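Local coordinates for uracil-DNA glycosylase (Epstein-Barr virus, PDB 6LYJ), which belongs to the uracil-DNA glycosylase superfamily and has an alpha/beta fold built round a four-stranded parallel sheet flanked by helices, at residues A[28-32]-A[33-37]. Sequence-based numbering, arbitrary orientation.
Sequences LLLPD and LWLDF
The first turn of helix 32-38 opens at P31, the N-cap residue, whose carbonyl faces the backbone N-H groups of W34 and L35. L35 N gives P31 O the straighter bond, 3.0 Å long with an N-H...O angle of 160°, and lies in the carbonyl plane; the bond from W34 N is weak and bent. The second i to i+4 bond runs from D36 N to D32 O, 2.9 Å long, with the donor tilted 21° from that carbonyl's plane. The P31 pyrrolidine lies alongside the W34 side chain, both pointing the same way, with P31 CD 4.0 Å from W34 CB and the indole met obliquely. On another side of the turn L35 folds back over the incoming loop. Its CG stands anti to the carbonyl carbon (chi1 -67°), which turns the branch towards the loop, where CD2 lies 3.8 Å from L28 CD1 and 4.2 Å from L30 CB, while L35 CD1 lies 4.1 Å from D32 OD1. Within the fold the loop and the first turn together lie between two helices: from the loop, L28 rests on L48 and A49 of helix 42-59 and L30 on F170 of helix 167-181, while W34 of the turn touches V174 of the latter. W34, buried, also meets the ring of W74 edge-to-face. D32 and D36 keep their carboxylates apart, D32 OD1 being 6.5 Å from D36 OD1, and both residues are exposed to solvent.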
loop_
_atom_site.group_PDB
_atom_site.type_symbol
_atom_site.label_atom_id
_atom_site.label_comp_id
_atom_site.label_asym_id
_atom_site.label_seq_id
_atom_site.Cartn_x
_atom_site.Cartn_y
_atom_site.Cartn_z
ATOM N N LEU A 28 -6.778 -11.139 -22.442
ATOM C CA LEU A 28 -6.967 -10.941 -21.014
ATOM C C LEU A 28 -5.704 -10.456 -20.312
ATOM O O LEU A 28 -5.674 -10.419 -19.076
ATOM C CB LEU A 28 -7.463 -12.238 -20.372
ATOM C CG LEU A 28 -8.791 -12.747 -20.945
ATOM C CD1 LEU A 28 -9.165 -14.099 -20.347
ATOM C CD2 LEU A 28 -9.908 -11.727 -20.736
ATOM N N LEU A 29 -4.655 -10.123 -21.073
ATOM C CA LEU A 29 -3.434 -9.498 -20.565
ATOM C C LEU A 29 -2.629 -10.403 -19.641
ATOM O O LEU A 29 -1.495 -10.071 -19.284
ATOM C CB LEU A 29 -3.758 -8.189 -19.840
ATOM C CG LEU A 29 -4.443 -7.105 -20.670
ATOM C CD1 LEU A 29 -4.844 -5.939 -19.778
ATOM C CD2 LEU A 29 -3.532 -6.644 -21.800
ATOM N N LEU A 30 -3.196 -11.523 -19.239
ATOM C CA LEU A 30 -2.529 -12.448 -18.336
ATOM C C LEU A 30 -1.652 -13.426 -19.111
ATOM O O LEU A 30 -1.964 -13.780 -20.251
ATOM C CB LEU A 30 -3.558 -13.230 -17.524
ATOM C CG LEU A 30 -4.265 -12.474 -16.395
ATOM C CD1 LEU A 30 -5.447 -13.283 -15.902
ATOM C CD2 LEU A 30 -3.309 -12.189 -15.255
ATOM N N PRO A 31 -0.556 -13.883 -18.506
ATOM C CA PRO A 31 0.256 -14.927 -19.140
ATOM C C PRO A 31 -0.519 -16.228 -19.242
ATOM O O PRO A 31 -1.454 -16.490 -18.480
ATOM C CB PRO A 31 1.463 -15.073 -18.202
ATOM C CG PRO A 31 1.405 -13.883 -17.289
ATOM C CD PRO A 31 -0.030 -13.509 -17.185
ATOM N N ASP A 32 -0.107 -17.051 -20.210
ATOM C CA ASP A 32 -0.812 -18.302 -20.474
ATOM C C ASP A 32 -0.834 -19.205 -19.244
ATOM O O ASP A 32 -1.817 -19.917 -19.008
ATOM C CB ASP A 32 -0.164 -19.029 -21.655
ATOM C CG ASP A 32 -0.327 -18.279 -22.965
ATOM O OD1 ASP A 32 -1.404 -17.686 -23.188
ATOM O OD2 ASP A 32 0.624 -18.285 -23.775
ATOM N N LEU A 33 0.247 -19.208 -18.460
ATOM C CA LEU A 33 0.264 -20.034 -17.256
ATOM C C LEU A 33 -0.813 -19.594 -16.273
ATOM O O LEU A 33 -1.440 -20.427 -15.612
ATOM C CB LEU A 33 1.644 -19.978 -16.605
ATOM C CG LEU A 33 2.703 -20.867 -17.254
ATOM C CD1 LEU A 33 4.070 -20.507 -16.716
ATOM C CD2 LEU A 33 2.400 -22.342 -17.021
ATOM N N TRP A 34 -1.070 -18.286 -16.190
ATOM C CA TRP A 34 -2.126 -17.802 -15.308
ATOM C C TRP A 34 -3.506 -18.144 -15.849
ATOM O O TRP A 34 -4.421 -18.442 -15.073
ATOM C CB TRP A 34 -1.981 -16.301 -15.063
ATOM C CG TRP A 34 -1.143 -16.028 -13.858
ATOM C CD1 TRP A 34 0.215 -15.909 -13.805
ATOM C CD2 TRP A 34 -1.613 -15.880 -12.513
ATOM N NE1 TRP A 34 0.619 -15.678 -12.510
ATOM C CE2 TRP A 34 -0.485 -15.656 -11.699
ATOM C CE3 TRP A 34 -2.881 -15.908 -11.920
ATOM C CZ2 TRP A 34 -0.586 -15.460 -10.322
ATOM C CZ3 TRP A 34 -2.979 -15.714 -10.553
ATOM C CH2 TRP A 34 -1.839 -15.493 -9.770
ATOM N N LEU A 35 -3.692 -18.079 -17.168
ATOM C CA LEU A 35 -4.962 -18.514 -17.741
ATOM C C LEU A 35 -5.212 -19.987 -17.439
ATOM O O LEU A 35 -6.319 -20.369 -17.048
ATOM C CB LEU A 35 -4.977 -18.259 -19.246
ATOM C CG LEU A 35 -4.979 -16.785 -19.659
ATOM C CD1 LEU A 35 -4.869 -16.645 -21.173
ATOM C CD2 LEU A 35 -6.207 -16.061 -19.126
ATOM N N ASP A 36 -4.186 -20.828 -17.608
ATOM C CA ASP A 36 -4.308 -22.236 -17.236
ATOM C C ASP A 36 -4.615 -22.395 -15.750
ATOM O O ASP A 36 -5.425 -23.246 -15.362
ATOM C CB ASP A 36 -3.027 -22.992 -17.597
ATOM C CG ASP A 36 -2.751 -23.001 -19.089
ATOM O OD1 ASP A 36 -3.704 -22.797 -19.873
ATOM O OD2 ASP A 36 -1.584 -23.220 -19.481
ATOM N N PHE A 37 -3.961 -21.595 -14.902
ATOM C CA PHE A 37 -4.133 -21.714 -13.458
ATOM C C PHE A 37 -5.534 -21.311 -13.013
ATOM O O PHE A 37 -6.135 -21.974 -12.161
ATOM C CB PHE A 37 -3.082 -20.857 -12.754
ATOM C CG PHE A 37 -3.098 -20.969 -11.258
ATOM C CD1 PHE A 37 -2.496 -22.042 -10.621
ATOM C CD2 PHE A 37 -3.691 -19.983 -10.485
ATOM C CE1 PHE A 37 -2.499 -22.138 -9.243
ATOM C CE2 PHE A 37 -3.698 -20.074 -9.104
ATOM C CZ PHE A 37 -3.099 -21.152 -8.484
#